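Local coordinates for protein Cow rumen GH26 endo-mannanase (Metagenome, PDB 6UEH) that probably hydrolyses internal beta-1,4-mannosidic linkages of mannans such as galactomannan, using a GH26 catalytic domain joined to a calcium-bearing accessory domain, at residues Gln155-Tyr160 with Pro305-Pro310; Val380-Tyr385 with Ala444-Cys449; Pro433-Leu438 with Tyr471-Cys476. All coordinates share one frame; numbering follows the deposited sequence.

Contact 1 (Gln155-Tyr160 with Pro305-Pro310)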
loop_
_atom_site.group_PDB
_atom_site.type_symbol
_atom_site.label_atom_id
_atom_site.label_comp_id
_atom_site.label_asym_id
_atom_site.label_seq_id
_atom_site.Cartn_x
_atom_site.Cartn_y
_atom_site.Cartn_z
ATOM N N GLN A 155 -6.497 -17.582 -11.948
ATOM C CA GLN A 155 -6.206 -16.690 -13.062
ATOM C C GLN A 155 -7.439 -15.885 -13.466
ATOM O O GLN A 155 -7.337 -14.702 -13.797
ATOM C CB GLN A 155 -5.674 -17.483 -14.258
ATOM C CG GLN A 155 -5.225 -16.609 -15.420
ATOM C CD GLN A 155 -4.153 -15.615 -15.018
ATOM O OE1 GLN A 155 -2.993 -15.979 -14.825
ATOM N NE2 GLN A 155 -4.539 -14.350 -14.880
ATOM N N LYS A 156 -8.604 -16.524 -13.430
ATOM C CA LYS A 156 -9.852 -15.836 -13.747
ATOM C C LYS A 156 -10.172 -14.762 -12.708
ATOM O O LYS A 156 -10.663 -13.687 -13.054
ATOM C CB LYS A 156 -11.005 -16.835 -13.861
ATOM C CG LYS A 156 -11.015 -17.593 -15.183
ATOM C CD LYS A 156 -11.811 -18.887 -15.102
ATOM C CE LYS A 156 -13.286 -18.636 -14.881
ATOM N NZ LYS A 156 -14.052 -19.919 -14.868
ATOM N N LEU A 157 -9.890 -15.051 -11.440
ATOM C CA LEU A 157 -10.077 -14.057 -10.382
ATOM C C LEU A 157 -9.147 -12.861 -10.592
ATOM O O LEU A 157 -9.583 -11.713 -10.533
ATOM C CB LEU A 157 -9.843 -14.675 -8.999
ATOM C CG LEU A 157 -9.817 -13.712 -7.805
ATOM C CD1 LEU A 157 -11.064 -12.834 -7.761
ATOM C CD2 LEU A 157 -9.661 -14.483 -6.496
ATOM N N GLN A 158 -7.871 -13.138 -10.846
ATOM C CA GLN A 158 -6.892 -12.078 -11.062
ATOM C C GLN A 158 -7.263 -11.217 -12.267
ATOM O O GLN A 158 -7.086 -9.996 -12.248
ATOM C CB GLN A 158 -5.491 -12.667 -11.246
ATOM C CG GLN A 158 -4.376 -11.629 -11.389
ATOM C CD GLN A 158 -3.949 -11.016 -10.059
ATOM O OE1 GLN A 158 -4.744 -10.907 -9.125
ATOM N NE2 GLN A 158 -2.684 -10.619 -9.973
ATOM N N ASP A 159 -7.785 -11.853 -13.310
ATOM C CA ASP A 159 -8.191 -11.123 -14.505
ATOM C C ASP A 159 -9.410 -10.253 -14.232
ATOM O O ASP A 159 -9.505 -9.142 -14.749
ATOM C CB ASP A 159 -8.468 -12.085 -15.661
ATOM C CG ASP A 159 -7.198 -12.542 -16.343
ATOM O OD1 ASP A 159 -6.212 -11.775 -16.338
ATOM O OD2 ASP A 159 -7.182 -13.666 -16.882
ATOM N N TYR A 160 -10.341 -10.752 -13.421
ATOM C CA TYR A 160 -11.486 -9.940 -13.023
ATOM C C TYR A 160 -11.024 -8.700 -12.269
ATOM O O TYR A 160 -11.518 -7.596 -12.508
ATOM C CB TYR A 160 -12.467 -10.723 -12.150
ATOM C CG TYR A 160 -13.460 -9.803 -11.472
ATOM C CD1 TYR A 160 -14.538 -9.280 -12.174
ATOM C CD2 TYR A 160 -13.301 -9.429 -10.139
ATOM C CE1 TYR A 160 -15.437 -8.425 -11.569
ATOM C CE2 TYR A 160 -14.197 -8.571 -9.527
ATOM C CZ TYR A 160 -15.263 -8.073 -10.245
ATOM O OH TYR A 160 -16.160 -7.222 -9.641
ATOM N N PRO A 305 -10.053 -20.204 -5.224
ATOM C CA PRO A 305 -8.905 -19.300 -5.311
ATOM C C PRO A 305 -8.824 -18.415 -4.072
ATOM O O PRO A 305 -9.844 -18.186 -3.421
ATOM C CB PRO A 305 -9.206 -18.476 -6.562
ATOM C CG PRO A 305 -10.695 -18.422 -6.597
ATOM C CD PRO A 305 -11.171 -19.755 -6.072
ATOM N N LEU A 306 -7.630 -17.925 -3.760
ATOM C CA LEU A 306 -7.422 -17.136 -2.551
ATOM C C LEU A 306 -6.381 -16.040 -2.762
ATOM O O LEU A 306 -5.290 -16.300 -3.265
ATOM C CB LEU A 306 -6.990 -18.049 -1.395
ATOM C CG LEU A 306 -6.707 -17.404 -0.037
ATOM C CD1 LEU A 306 -7.996 -16.879 0.586
ATOM C CD2 LEU A 306 -6.013 -18.394 0.891
ATOM N N ILE A 307 -6.719 -14.813 -2.381
ATOM C CA ILE A 307 -5.717 -13.756 -2.310
ATOM C C ILE A 307 -4.921 -13.974 -1.027
ATOM O O ILE A 307 -5.338 -13.563 0.057
ATOM C CB ILE A 307 -6.345 -12.351 -2.329
ATOM C CG1 ILE A 307 -7.226 -12.183 -3.570
ATOM C CG2 ILE A 307 -5.259 -11.278 -2.287
ATOM C CD1 ILE A 307 -8.036 -10.905 -3.587
ATOM N N PHE A 308 -3.782 -14.645 -1.159
ATOM C CA PHE A 308 -2.996 -15.078 -0.011
ATOM C C PHE A 308 -1.942 -14.036 0.350
ATOM O O PHE A 308 -1.084 -13.696 -0.470
ATOM C CB PHE A 308 -2.346 -16.434 -0.310
ATOM C CG PHE A 308 -1.679 -17.067 0.875
ATOM C CD1 PHE A 308 -2.296 -17.073 2.115
ATOM C CD2 PHE A 308 -0.441 -17.678 0.745
ATOM C CE1 PHE A 308 -1.682 -17.665 3.208
ATOM C CE2 PHE A 308 0.175 -18.271 1.833
ATOM C CZ PHE A 308 -0.447 -18.263 3.064
ATOM N N ARG A 309 -2.017 -13.530 1.580
ATOM C CA ARG A 309 -1.123 -12.470 2.037
ATOM C C ARG A 309 -0.304 -12.919 3.252
ATOM O O ARG A 309 -0.525 -12.453 4.370
ATOM C CB ARG A 309 -1.934 -11.208 2.364
ATOM C CG ARG A 309 -1.107 -9.954 2.612
ATOM C CD ARG A 309 -2.004 -8.727 2.726
ATOM N NE ARG A 309 -3.012 -8.874 3.774
ATOM C CZ ARG A 309 -2.942 -8.285 4.965
ATOM N NH1 ARG A 309 -1.914 -7.495 5.258
ATOM N NH2 ARG A 309 -3.906 -8.474 5.858
ATOM N N PRO A 310 0.650 -13.836 3.034
ATOM C CA PRO A 310 1.481 -14.299 4.145
ATOM C C PRO A 310 2.592 -13.304 4.433
ATOM O O PRO A 310 2.796 -12.401 3.620
ATOM C CB PRO A 310 2.050 -15.614 3.617
ATOM C CG PRO A 310 2.223 -15.346 2.153
ATOM C CD PRO A 310 1.077 -14.431 1.754
#
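Leu-157, on helix 152-164, brings one methyl against Pro-305 and Ile-307 at the start of strand 306-309, and all three are buried. Taking the helix in order, Gln-155 points away from the strand and is held on its own side: its amide NE2 makes a weak bond to Asp-159 OD2 (3.4 Å), a turn further on, and both side chains are tied to the loop at Thr-143. Leu-157 carries the contact. Its CG lies anti to the backbone N (chi1 172°), which sends the branched end out from the helix toward the strand. CD2 then settles on the proline ring, 4.0 Å from Pro-305 CB, with the two side chains crossing at a slant. The same methyl reaches Ile-307 more loosely, 4.4 Å from its CG1. Ile-234 and Ile-358, on the flanking strands 234-238 and 357-362, also touch Leu-157, so it sits over the beginnings of three neighbouring strands. Gln-158 follows and lies against Ile-358, while Tyr-160 turns to Leu-482 and Pro-483. Helix 152-164 thus covers the N-terminal end of the parallel barrel, the end from which strand 306-309 sets out toward Arg-309. With 122 Å² buried and apolar carbons alone meeting across the segments, the chemistry implies hydrophobic closure without directional bonds.

Contact 2 (Val380-Tyr385 with Ala444-Cys449)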
loop_
_atom_site.group_PDB
_atom_site.type_symbol
_atom_site.label_atom_id
_atom_site.label_comp_id
_atom_site.label_asym_id
_atom_site.label_seq_id
_atom_site.Cartn_x
_atom_site.Cartn_y
_atom_site.Cartn_z
ATOM N N VAL A 380 5.540 -12.331 -6.755
ATOM C CA VAL A 380 4.451 -11.532 -6.191
ATOM C C VAL A 380 3.391 -11.222 -7.256
ATOM O O VAL A 380 3.731 -10.932 -8.402
ATOM C CB VAL A 380 4.985 -10.204 -5.584
ATOM C CG1 VAL A 380 3.852 -9.381 -4.986
ATOM C CG2 VAL A 380 6.052 -10.481 -4.525
ATOM N N ASP A 381 2.115 -11.286 -6.878
ATOM C CA ASP A 381 1.017 -11.039 -7.815
ATOM C C ASP A 381 0.251 -9.756 -7.514
ATOM O O ASP A 381 -0.559 -9.305 -8.324
ATOM C CB ASP A 381 0.035 -12.211 -7.808
ATOM C CG ASP A 381 0.688 -13.520 -8.183
ATOM O OD1 ASP A 381 1.507 -13.525 -9.125
ATOM O OD2 ASP A 381 0.382 -14.541 -7.533
ATOM N N MET A 382 0.493 -9.179 -6.344
ATOM C CA MET A 382 -0.266 -8.020 -5.891
ATOM C C MET A 382 0.473 -7.328 -4.755
ATOM O O MET A 382 1.116 -7.986 -3.940
ATOM C CB MET A 382 -1.669 -8.444 -5.439
ATOM C CG MET A 382 -2.572 -7.307 -4.978
ATOM S SD MET A 382 -4.177 -7.886 -4.368
ATOM C CE MET A 382 -4.791 -8.768 -5.804
ATOM N N ILE A 383 0.385 -6.003 -4.705
ATOM C CA ILE A 383 0.977 -5.242 -3.614
ATOM C C ILE A 383 -0.102 -4.748 -2.660
ATOM O O ILE A 383 -1.071 -4.118 -3.080
ATOM C CB ILE A 383 1.784 -4.030 -4.125
ATOM C CG1 ILE A 383 2.864 -4.482 -5.109
ATOM C CG2 ILE A 383 2.403 -3.273 -2.957
ATOM C CD1 ILE A 383 3.881 -5.415 -4.506
ATOM N N GLY A 384 0.066 -5.033 -1.375
ATOM C CA GLY A 384 -0.872 -4.560 -0.376
ATOM C C GLY A 384 -0.283 -3.442 0.459
ATOM O O GLY A 384 0.915 -3.431 0.734
ATOM N N TYR A 385 -1.119 -2.486 0.848
ATOM C CA TYR A 385 -0.693 -1.458 1.788
ATOM C C TYR A 385 -1.637 -1.446 2.982
ATOM O O TYR A 385 -2.856 -1.382 2.821
ATOM C CB TYR A 385 -0.643 -0.073 1.131
ATOM C CG TYR A 385 -0.067 0.975 2.057
ATOM C CD1 TYR A 385 1.298 1.017 2.320
ATOM C CD2 TYR A 385 -0.883 1.905 2.688
ATOM C CE1 TYR A 385 1.835 1.958 3.176
ATOM C CE2 TYR A 385 -0.353 2.855 3.550
ATOM C CZ TYR A 385 1.009 2.872 3.788
ATOM O OH TYR A 385 1.549 3.806 4.643
ATOM N N ALA A 444 -6.138 4.853 -7.092
ATOM C CA ALA A 444 -6.781 3.670 -7.658
ATOM C C ALA A 444 -6.537 2.382 -6.873
ATOM O O ALA A 444 -6.374 1.320 -7.478
ATOM C CB ALA A 444 -6.328 3.483 -9.104
ATOM N N TRP A 445 -6.522 2.475 -5.544
ATOM C CA TRP A 445 -6.444 1.290 -4.688
ATOM C C TRP A 445 -7.442 0.238 -5.160
ATOM O O TRP A 445 -8.622 0.543 -5.339
ATOM C CB TRP A 445 -6.734 1.636 -3.224
ATOM C CG TRP A 445 -5.875 2.714 -2.626
ATOM C CD1 TRP A 445 -6.219 4.021 -2.435
ATOM C CD2 TRP A 445 -4.544 2.571 -2.113
ATOM N NE1 TRP A 445 -5.181 4.702 -1.844
ATOM C CE2 TRP A 445 -4.140 3.834 -1.635
ATOM C CE3 TRP A 445 -3.652 1.498 -2.016
ATOM C CZ2 TRP A 445 -2.884 4.055 -1.072
ATOM C CZ3 TRP A 445 -2.406 1.717 -1.454
ATOM C CH2 TRP A 445 -2.034 2.986 -0.990
ATOM N N LEU A 446 -6.968 -0.986 -5.371
ATOM C CA LEU A 446 -7.812 -2.058 -5.905
ATOM C C LEU A 446 -8.974 -2.404 -4.979
ATOM O O LEU A 446 -10.102 -2.595 -5.435
ATOM C CB LEU A 446 -6.981 -3.316 -6.168
ATOM C CG LEU A 446 -7.771 -4.567 -6.563
ATOM C CD1 LEU A 446 -8.561 -4.331 -7.849
ATOM C CD2 LEU A 446 -6.842 -5.764 -6.708
ATOM N N TYR A 447 -8.691 -2.507 -3.684
ATOM C CA TYR A 447 -9.743 -2.755 -2.704
ATOM C C TYR A 447 -9.393 -2.150 -1.347
ATOM O O TYR A 447 -8.264 -1.702 -1.132
ATOM C CB TYR A 447 -10.026 -4.262 -2.577
ATOM C CG TYR A 447 -8.974 -5.119 -1.881
ATOM C CD1 TYR A 447 -8.989 -5.296 -0.500
ATOM C CD2 TYR A 447 -8.005 -5.796 -2.611
ATOM C CE1 TYR A 447 -8.049 -6.095 0.136
ATOM C CE2 TYR A 447 -7.060 -6.601 -1.983
ATOM C CZ TYR A 447 -7.086 -6.746 -0.610
ATOM O OH TYR A 447 -6.150 -7.546 0.017
ATOM N N PHE A 448 -10.374 -2.107 -0.449
ATOM C CA PHE A 448 -10.129 -1.694 0.930
ATOM C C PHE A 448 -10.594 -2.789 1.878
ATOM O O PHE A 448 -11.375 -3.658 1.491
ATOM C CB PHE A 448 -10.822 -0.360 1.258
ATOM C CG PHE A 448 -12.330 -0.380 1.123
ATOM C CD1 PHE A 448 -13.129 -0.960 2.098
ATOM C CD2 PHE A 448 -12.947 0.232 0.042
ATOM C CE1 PHE A 448 -14.510 -0.963 1.979
ATOM C CE2 PHE A 448 -14.325 0.240 -0.080
ATOM C CZ PHE A 448 -15.108 -0.356 0.890
ATOM N N CYS A 449 -10.119 -2.741 3.117
ATOM C CA CYS A 449 -10.438 -3.783 4.082
ATOM C C CYS A 449 -10.132 -3.346 5.509
ATOM O O CYS A 449 -8.996 -3.463 5.967
ATOM C CB CYS A 449 -9.664 -5.063 3.752
ATOM S SG CYS A 449 -10.109 -6.494 4.761
#
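Met-382 and Tyr-385, on strand 382-387, meet Leu-446, Tyr-447 and Trp-445 of the irregular segment 444-449. Every residue that touches is buried, so there is no solvent side, and the contrast is between close carbon contacts and looser ones. In the tight part, Met-382 runs out straight from its backbone and bends at the last torsion (chi3 -58°), laying CE 3.7 Å from Leu-446 CD2; the two side chains cross at about a right angle. Equally close, Tyr-385 CB lies 3.6 Å from Trp-445 CZ3. The looser contacts involve the rings. Those of Tyr-385 and Trp-445 are tilted by only 28°, but they are slid so far apart, with 5.9 Å between centroids, that they barely overlap; Trp-445 CH2 lies 4.0 Å from Tyr-385 CD2. The sulfur of Met-382 makes an edge-on Met-aromatic contact with Tyr-447, in the plane of the ring and 4.0 Å from CE2. The polar ends are served from outside: Trp-445 NE1 bonds to Ala-406 O, and Tyr-447 OH to Glu-360 OE1. Trp-445 and Tyr-447 also touch both strand 423-429 and strand 169-174, so this segment fills the place between them, where the barrel closes, and reaches strand 382-387 past strand 423-429. Two layers of the GH26 TIM barrel result: Met-382, Leu-446 and Tyr-447 pack inside it, while Tyr-385 and Trp-445 pack between the barrel wall and helix 408-417.

Contact 3 (Pro433-Leu438 with Tyr471-Cys476)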
loop_
_atom_site.group_PDB
_atom_site.type_symbol
_atom_site.label_atom_id
_atom_site.label_comp_id
_atom_site.label_asym_id
_atom_site.label_seq_id
_atom_site.Cartn_x
_atom_site.Cartn_y
_atom_site.Cartn_z
ATOM N N PRO A 433 -10.773 5.441 3.156
ATOM C CA PRO A 433 -10.700 6.788 2.580
ATOM C C PRO A 433 -12.057 7.276 2.070
ATOM O O PRO A 433 -12.917 6.457 1.737
ATOM C CB PRO A 433 -9.711 6.624 1.423
ATOM C CG PRO A 433 -8.866 5.456 1.813
ATOM C CD PRO A 433 -9.784 4.526 2.558
ATOM N N GLY A 434 -12.242 8.592 2.033
ATOM C CA GLY A 434 -13.454 9.177 1.489
ATOM C C GLY A 434 -13.562 8.845 0.016
ATOM O O GLY A 434 -12.583 8.949 -0.724
ATOM N N VAL A 435 -14.752 8.440 -0.413
ATOM C CA VAL A 435 -14.940 7.977 -1.780
ATOM C C VAL A 435 -14.709 9.115 -2.779
ATOM O O VAL A 435 -14.221 8.885 -3.885
ATOM C CB VAL A 435 -16.345 7.354 -1.978
ATOM C CG1 VAL A 435 -17.446 8.407 -1.873
ATOM C CG2 VAL A 435 -16.419 6.618 -3.306
ATOM N N ASP A 436 -15.029 10.341 -2.377
ATOM C CA ASP A 436 -14.813 11.498 -3.237
ATOM C C ASP A 436 -13.323 11.768 -3.411
ATOM O O ASP A 436 -12.877 12.129 -4.496
ATOM C CB ASP A 436 -15.516 12.733 -2.670
ATOM C CG ASP A 436 -17.027 12.601 -2.686
ATOM O OD1 ASP A 436 -17.562 11.985 -3.633
ATOM O OD2 ASP A 436 -17.681 13.113 -1.752
ATOM N N ASN A 437 -12.556 11.583 -2.340
ATOM C CA ASN A 437 -11.111 11.761 -2.413
ATOM C C ASN A 437 -10.469 10.728 -3.334
ATOM O O ASN A 437 -9.539 11.042 -4.076
ATOM C CB ASN A 437 -10.487 11.687 -1.020
ATOM C CG ASN A 437 -10.835 12.887 -0.160
ATOM O OD1 ASN A 437 -11.089 13.978 -0.671
ATOM N ND2 ASN A 437 -10.844 12.693 1.155
ATOM N N LEU A 438 -10.971 9.497 -3.281
ATOM C CA LEU A 438 -10.466 8.420 -4.129
ATOM C C LEU A 438 -10.686 8.724 -5.607
ATOM O O LEU A 438 -9.800 8.510 -6.438
ATOM C CB LEU A 438 -11.139 7.090 -3.770
ATOM C CG LEU A 438 -10.834 6.486 -2.398
ATOM C CD1 LEU A 438 -11.656 5.228 -2.177
ATOM C CD2 LEU A 438 -9.348 6.184 -2.263
ATOM N N TYR A 471 -20.260 2.622 0.259
ATOM C CA TYR A 471 -20.826 1.308 -0.039
ATOM C C TYR A 471 -21.956 1.373 -1.069
ATOM O O TYR A 471 -22.201 0.401 -1.784
ATOM C CB TYR A 471 -21.323 0.634 1.241
ATOM C CG TYR A 471 -20.338 -0.365 1.808
ATOM C CD1 TYR A 471 -20.331 -1.684 1.367
ATOM C CD2 TYR A 471 -19.412 0.009 2.774
ATOM C CE1 TYR A 471 -19.433 -2.605 1.876
ATOM C CE2 TYR A 471 -18.505 -0.906 3.291
ATOM C CZ TYR A 471 -18.522 -2.211 2.835
ATOM O OH TYR A 471 -17.629 -3.127 3.340
ATOM N N THR A 472 -22.640 2.512 -1.152
ATOM C CA THR A 472 -23.711 2.665 -2.136
ATOM C C THR A 472 -23.248 3.473 -3.344
ATOM O O THR A 472 -24.053 3.852 -4.197
ATOM C CB THR A 472 -24.957 3.344 -1.533
ATOM O OG1 THR A 472 -24.660 4.709 -1.213
ATOM C CG2 THR A 472 -25.410 2.609 -0.279
ATOM N N SER A 473 -21.946 3.731 -3.411
ATOM C CA SER A 473 -21.362 4.472 -4.524
ATOM C C SER A 473 -21.168 3.586 -5.750
ATOM O O SER A 473 -20.867 2.400 -5.624
ATOM C CB SER A 473 -20.023 5.082 -4.110
ATOM O OG SER A 473 -19.363 5.655 -5.224
ATOM N N ASP A 474 -21.336 4.167 -6.937
ATOM C CA ASP A 474 -21.097 3.441 -8.182
ATOM C C ASP A 474 -19.638 3.022 -8.294
ATOM O O ASP A 474 -19.311 2.032 -8.949
ATOM C CB ASP A 474 -21.487 4.292 -9.393
ATOM C CG ASP A 474 -22.986 4.467 -9.526
ATOM O OD1 ASP A 474 -23.733 3.594 -9.036
ATOM O OD2 ASP A 474 -23.416 5.474 -10.125
ATOM N N TYR A 475 -18.766 3.785 -7.644
ATOM C CA TYR A 475 -17.333 3.529 -7.691
ATOM C C TYR A 475 -16.943 2.297 -6.870
ATOM O O TYR A 475 -15.867 1.733 -7.057
ATOM C CB TYR A 475 -16.566 4.763 -7.200
ATOM C CG TYR A 475 -15.062 4.630 -7.289
ATOM C CD1 TYR A 475 -14.410 4.693 -8.513
ATOM C CD2 TYR A 475 -14.294 4.445 -6.146
ATOM C CE1 TYR A 475 -13.036 4.568 -8.600
ATOM C CE2 TYR A 475 -12.916 4.323 -6.221
ATOM C CZ TYR A 475 -12.294 4.384 -7.451
ATOM O OH TYR A 475 -10.925 4.262 -7.533
ATOM N N CYS A 476 -17.822 1.870 -5.969
ATOM C CA CYS A 476 -17.488 0.770 -5.069
ATOM C C CYS A 476 -18.193 -0.530 -5.435
ATOM O O CYS A 476 -19.414 -0.573 -5.574
ATOM C CB CYS A 476 -17.822 1.151 -3.627
ATOM S SG CYS A 476 -17.508 -0.143 -2.392
HETATM O O HOH W 1 -9.712 6.459 -8.675
#
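Val-435 and Leu-438, on the first turn of helix 435-441, pack against Ser-473 and Tyr-475 of the loop that leads into strand 476-477. The apolar part centres on the tyrosine ring. Val-435 CG2, anti to its own backbone N while CG1 takes the place between N and carbonyl carbon (chi1 68°), reaches 4.2 Å from Tyr-475 CD2. One helical turn later, Leu-438 CB comes to 4.1 Å from Tyr-475 CE2, so the two aliphatic groups meet neighbouring ring carbons, CD2 and CE2. A separate contact sets methyl against hydroxyl, with Val-435 CG2 3.6 Å from Ser-473 OG. Hydrogen bonds shape the loop itself: that same Ser-473 OG accepts from Tyr-475 N at 3.1 Å (152° at the hydrogen), and Ser-473 O takes Cys-476 N, closing a type I turn. An alanine at Ser-473 removes the hydroxyl acceptor, and Tyr-475 N is likely to be left without its side-chain mate, the turn less firmly held and Val-435 CG2 without the oxygen it lies against. Water supplies another kind of link: one molecule donates to Leu-438 O (3.0 Å) and to Tyr-475 OH (2.8 Å), bridging the helix and the phenol. Ile-169 of strand 169-174 also touches both Leu-438 and Tyr-475. What results is an ST turn overlapping a type I beta turn, set against a helix whose N-cap is Gly-434, on the periphery of the GH26 barrel.

How the contacts relate
All three contacts lie in the glycosyl hydrolase family 26 part of the chain. Contact 1 closes before contact 2 opens, whereas the segments of contacts 2 and 3 alternate along the sequence. The centres of contacts 1 and 2 are about 11 Å apart, and both reach the eight-stranded parallel sheet; Gln-158 NE2 probably bonds to Asp-381 O (3.0 Å), and Ile-307 packs on Met-382. The centre of contact 3 is about 16 Å from that of contact 2, joined by Trp-445 against Leu-438 and Phe-448 against Cys-476. Contacts 1 and 3, about 23 Å apart between centres, do not touch. Touching side chains thus run from the N-terminal end of the barrel, through its closure, to helix 435-441.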